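Local coordinates for protein interferon gamma (Paralichthys olivaceus, PDB 6F1E) that acts as a secreted homodimeric type II cytokine that binds interferon gamma receptor 1 and activates macrophages and neutrophils, at the interface of chains A and B. Residues are numbered along the deposited sequence; one frame, centred on the assembly and turned at random. Chains: chain A/B, Interferon gamma.

Contact 1: the interface of chains A and B. Residues chain A 45, 107-108; chain B 146, 149-151.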
loop_
_atom_site.group_PDB
_atom_site.type_symbol
_atom_site.label_atom_id
_atom_site.label_comp_id
_atom_site.label_asym_id
_atom_site.label_seq_id
_atom_site.Cartn_x
_atom_site.Cartn_y
_atom_site.Cartn_z
ATOM N N MET A 45 12.050 -1.253 -6.020
ATOM C CA MET A 45 12.058 -2.417 -5.139
ATOM C C MET A 45 10.754 -2.570 -4.375
ATOM O O MET A 45 10.287 -3.678 -4.138
ATOM C CB MET A 45 13.239 -2.368 -4.168
ATOM C CG MET A 45 14.569 -2.774 -4.789
ATOM S SD MET A 45 14.696 -4.537 -5.191
ATOM C CE MET A 45 14.672 -5.315 -3.577
ATOM N N ARG A 107 14.854 -11.831 -1.252
ATOM C CA ARG A 107 15.317 -10.501 -1.733
ATOM C C ARG A 107 14.445 -9.288 -1.369
ATOM O O ARG A 107 14.875 -8.146 -1.584
ATOM C CB ARG A 107 15.574 -10.553 -3.253
ATOM C CG ARG A 107 16.674 -11.520 -3.681
ATOM C CD ARG A 107 18.044 -10.958 -3.348
ATOM N NE ARG A 107 19.102 -11.963 -3.333
ATOM C CZ ARG A 107 19.702 -12.495 -4.402
ATOM N NH1 ARG A 107 19.352 -12.159 -5.643
ATOM N NH2 ARG A 107 20.666 -13.385 -4.213
ATOM N N PHE A 108 13.267 -9.535 -0.791
ATOM C CA PHE A 108 12.266 -8.510 -0.555
ATOM C C PHE A 108 11.746 -8.527 0.895
ATOM O O PHE A 108 10.537 -8.487 1.133
ATOM C CB PHE A 108 11.138 -8.681 -1.618
ATOM C CG PHE A 108 11.580 -8.297 -3.029
ATOM C CD1 PHE A 108 11.493 -6.975 -3.472
ATOM C CD2 PHE A 108 12.131 -9.256 -3.903
ATOM C CE1 PHE A 108 11.933 -6.605 -4.746
ATOM C CE2 PHE A 108 12.559 -8.894 -5.181
ATOM C CZ PHE A 108 12.469 -7.559 -5.601
ATOM N N ALA B 146 11.983 -8.183 -11.372
ATOM C CA ALA B 146 12.227 -8.359 -9.950
ATOM C C ALA B 146 13.589 -8.962 -9.666
ATOM O O ALA B 146 14.352 -8.411 -8.859
ATOM C CB ALA B 146 11.142 -9.211 -9.318
ATOM N N LEU B 149 16.577 -6.480 -10.420
ATOM C CA LEU B 149 16.655 -5.392 -9.450
ATOM C C LEU B 149 17.529 -5.737 -8.273
ATOM O O LEU B 149 18.171 -4.851 -7.738
ATOM C CB LEU B 149 15.271 -5.004 -8.923
ATOM C CG LEU B 149 14.569 -3.737 -9.389
ATOM C CD1 LEU B 149 15.078 -3.214 -10.717
ATOM C CD2 LEU B 149 13.075 -4.025 -9.453
ATOM N N SER B 150 17.538 -7.010 -7.877
ATOM C CA SER B 150 18.392 -7.490 -6.789
ATOM C C SER B 150 19.880 -7.573 -7.186
ATOM O O SER B 150 20.654 -6.700 -6.786
ATOM C CB SER B 150 17.856 -8.805 -6.251
ATOM O OG SER B 150 16.467 -8.658 -5.961
ATOM N N ASN B 151 20.295 -8.573 -7.968
ATOM C CA ASN B 151 21.711 -8.667 -8.390
ATOM C C ASN B 151 22.076 -7.576 -9.413
ATOM O O ASN B 151 22.159 -7.822 -10.633
ATOM C CB ASN B 151 22.049 -10.069 -8.914
ATOM C CG ASN B 151 22.015 -11.117 -7.820
ATOM O OD1 ASN B 151 21.933 -10.790 -6.633
ATOM N ND2 ASN B 151 22.088 -12.382 -8.210
#
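A:Arg107 lays the aliphatic part of its side chain along B:Ser150, and this is the snug half of the contact. CB of the arginine lies 3.4 Å from the hydroxyl oxygen OG of B:Ser150, and CD is 3.6 Å from the serine CB, so a small side chain is met by three methylenes in a row. The bend of the arginine chain at chi2 (-75°) lets CB, CG and CD all follow the serine before the guanidinium turns away towards B:Asn151. Serine suits the place because its short side chain lets the long one pass close by. Next to it in sequence, A:Phe108 turns the edge of its ring to the partner helix: the backbone oxygen O of B:Ala146 lies in the ring plane, 3.9 Å from CZ. An aromatic C-H edge is slightly positive and probably tolerates a carbonyl there. A:Met45 reaches the same helix with its thioether, SD standing 3.8 Å from CB of B:Leu149 as the two side chains run past each other in opposite directions. Bends at chi2 and chi3 put SD there, and methionine's flexible, unbranched chain probably suits such a seam.

The outer end is looser. NH1 of A:Arg107 comes to 3.1 Å from the amide oxygen OD1 of B:Asn151, but its N-H points away and no hydrogen bond forms. The guanidinium and amide planes stand 45° apart, and any attraction is probably only electrostatic.

In the fold, the end of helix 89-107 with the following A:Phe108, together with helix 41-64, packs against the C-terminal end of helix 129-150 of the other subunit.

Contact 2: the interface of chains A and B. Residues chain A 32, 47, 50-51, 54; chain B 121, 124, 126.
The hydroxyl OG1 of A:Thr54 donates a hydrogen bond of 2.7 Å to the backbone O of A:Gly50, one turn earlier in the same helix. The donor is tilted 32° from the carbonyl plane, and the bond ties the polar branch back to its own backbone. With OG1 beside the backbone N (chi1 -56°), the methyl CG2 is carried towards the partner and the edge of the A:Phe32 ring. Threonine thus serves both needs, settling its hydroxyl within the helix while offering carbon to the interface.

B:Leu121 is the main hydrophobic insert. Its CB passes 3.7 Å from OG1 of A:Thr54, and its two methyls then part. CD1 reaches 3.8 Å from CE1 of A:Phe47 and also rests against the backbone at A:Gly50, where the absence of a side chain permits close approach. CD2 meets the A:Phe32 ring in its plane, at the edge, 3.4 Å from CD1 of A:Phe32. A branched leucine fits here because it can serve both aromatic neighbours. Next to it, CD1 of B:Ile124 touches CE1 of A:Phe32 at 3.4 Å, the two side chains crossing at about a right angle. Within chain A, CG1 of A:Val51 sits over the ring centre, 4.2 Å above the plane, and probably helps hold the ring's orientation.

The site joins the loop bearing A:Phe32 and helix 41-64 to the end of helix 109-121 and the loop after it in the other subunit.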
loop_
_atom_site.group_PDB
_atom_site.type_symbol
_atom_site.label_atom_id
_atom_site.label_comp_id
_atom_site.label_asym_id
_atom_site.label_seq_id
_atom_site.Cartn_x
_atom_site.Cartn_y
_atom_site.Cartn_z
ATOM N N PHE A 32 -0.830 -5.373 -14.191
ATOM C CA PHE A 32 0.244 -4.692 -13.496
ATOM C C PHE A 32 0.862 -3.621 -14.404
ATOM O O PHE A 32 1.438 -3.942 -15.465
ATOM C CB PHE A 32 1.293 -5.714 -13.102
ATOM C CG PHE A 32 0.769 -6.766 -12.176
ATOM C CD1 PHE A 32 0.311 -6.423 -10.919
ATOM C CD2 PHE A 32 0.719 -8.070 -12.547
ATOM C CE1 PHE A 32 -0.180 -7.363 -10.027
ATOM C CE2 PHE A 32 0.236 -9.032 -11.661
ATOM C CZ PHE A 32 -0.221 -8.674 -10.400
ATOM N N PHE A 47 7.645 -1.277 -5.166
ATOM C CA PHE A 47 6.553 -1.579 -6.039
ATOM C C PHE A 47 6.649 -3.060 -6.458
ATOM O O PHE A 47 5.651 -3.806 -6.348
ATOM C CB PHE A 47 6.528 -0.630 -7.241
ATOM C CG PHE A 47 5.353 -0.873 -8.145
ATOM C CD1 PHE A 47 4.080 -0.508 -7.743
ATOM C CD2 PHE A 47 5.509 -1.572 -9.353
ATOM C CE1 PHE A 47 2.980 -0.783 -8.543
ATOM C CE2 PHE A 47 4.419 -1.853 -10.146
ATOM C CZ PHE A 47 3.147 -1.444 -9.739
ATOM N N GLY A 50 5.608 -5.405 -3.947
ATOM C CA GLY A 50 4.155 -5.396 -3.955
ATOM C C GLY A 50 3.532 -6.278 -5.009
ATOM O O GLY A 50 2.525 -6.978 -4.735
ATOM N N VAL A 51 4.093 -6.223 -6.218
ATOM C CA VAL A 51 3.673 -7.126 -7.330
ATOM C C VAL A 51 3.880 -8.612 -6.959
ATOM O O VAL A 51 3.024 -9.455 -7.202
ATOM C CB VAL A 51 4.486 -6.846 -8.631
ATOM C CG1 VAL A 51 4.213 -7.914 -9.707
ATOM C CG2 VAL A 51 4.221 -5.451 -9.175
ATOM N N THR A 54 1.245 -9.664 -4.625
ATOM C CA THR A 54 -0.010 -9.792 -5.341
ATOM C C THR A 54 -0.102 -11.132 -6.064
ATOM O O THR A 54 -1.132 -11.797 -6.037
ATOM C CB THR A 54 -0.167 -8.609 -6.321
ATOM O OG1 THR A 54 -0.056 -7.393 -5.577
ATOM C CG2 THR A 54 -1.508 -8.635 -7.008
ATOM N N LEU B 121 -2.799 -2.268 -6.769
ATOM C CA LEU B 121 -2.484 -3.701 -6.687
ATOM C C LEU B 121 -3.445 -4.452 -5.776
ATOM O O LEU B 121 -3.818 -5.569 -6.075
ATOM C CB LEU B 121 -1.072 -3.903 -6.150
ATOM C CG LEU B 121 0.040 -3.395 -7.051
ATOM C CD1 LEU B 121 1.351 -3.464 -6.327
ATOM C CD2 LEU B 121 0.135 -4.214 -8.320
ATOM N N ILE B 124 -6.921 -5.494 -7.626
ATOM C CA ILE B 124 -6.977 -6.467 -8.733
ATOM C C ILE B 124 -7.947 -7.597 -8.368
ATOM O O ILE B 124 -7.950 -8.058 -7.232
ATOM C CB ILE B 124 -5.549 -6.980 -9.069
ATOM C CG1 ILE B 124 -4.758 -5.862 -9.768
ATOM C CG2 ILE B 124 -5.582 -8.262 -9.901
ATOM C CD1 ILE B 124 -3.257 -6.011 -9.683
ATOM N N MET B 126 -8.745 -10.933 -7.962
ATOM C CA MET B 126 -8.186 -12.292 -7.750
ATOM C C MET B 126 -8.973 -13.482 -8.359
ATOM O O MET B 126 -8.363 -14.452 -8.785
ATOM C CB MET B 126 -8.045 -12.589 -6.236
ATOM C CG MET B 126 -7.166 -11.666 -5.394
ATOM S SD MET B 126 -5.511 -11.412 -6.049
ATOM C CE MET B 126 -4.951 -10.067 -4.986
#

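Contact 1 and contact 2 lie about 16 Å apart, measured between the centres of their C-alpha atoms, and share helix 41-64 of chain A: A:Met45 serves the first and A:Phe47, A:Gly50, A:Val51 and A:Thr54 the second. On chain B they use successive segments, the end of helix 109-121 with its following loop at contact 2 and the far end of helix 129-150 at contact 1. One helix of chain A is therefore held by two separate parts of chain B. Two-fold symmetry repeats both contacts with the chains exchanged, consistent with the interlocked helices of the interferon gamma homodimer.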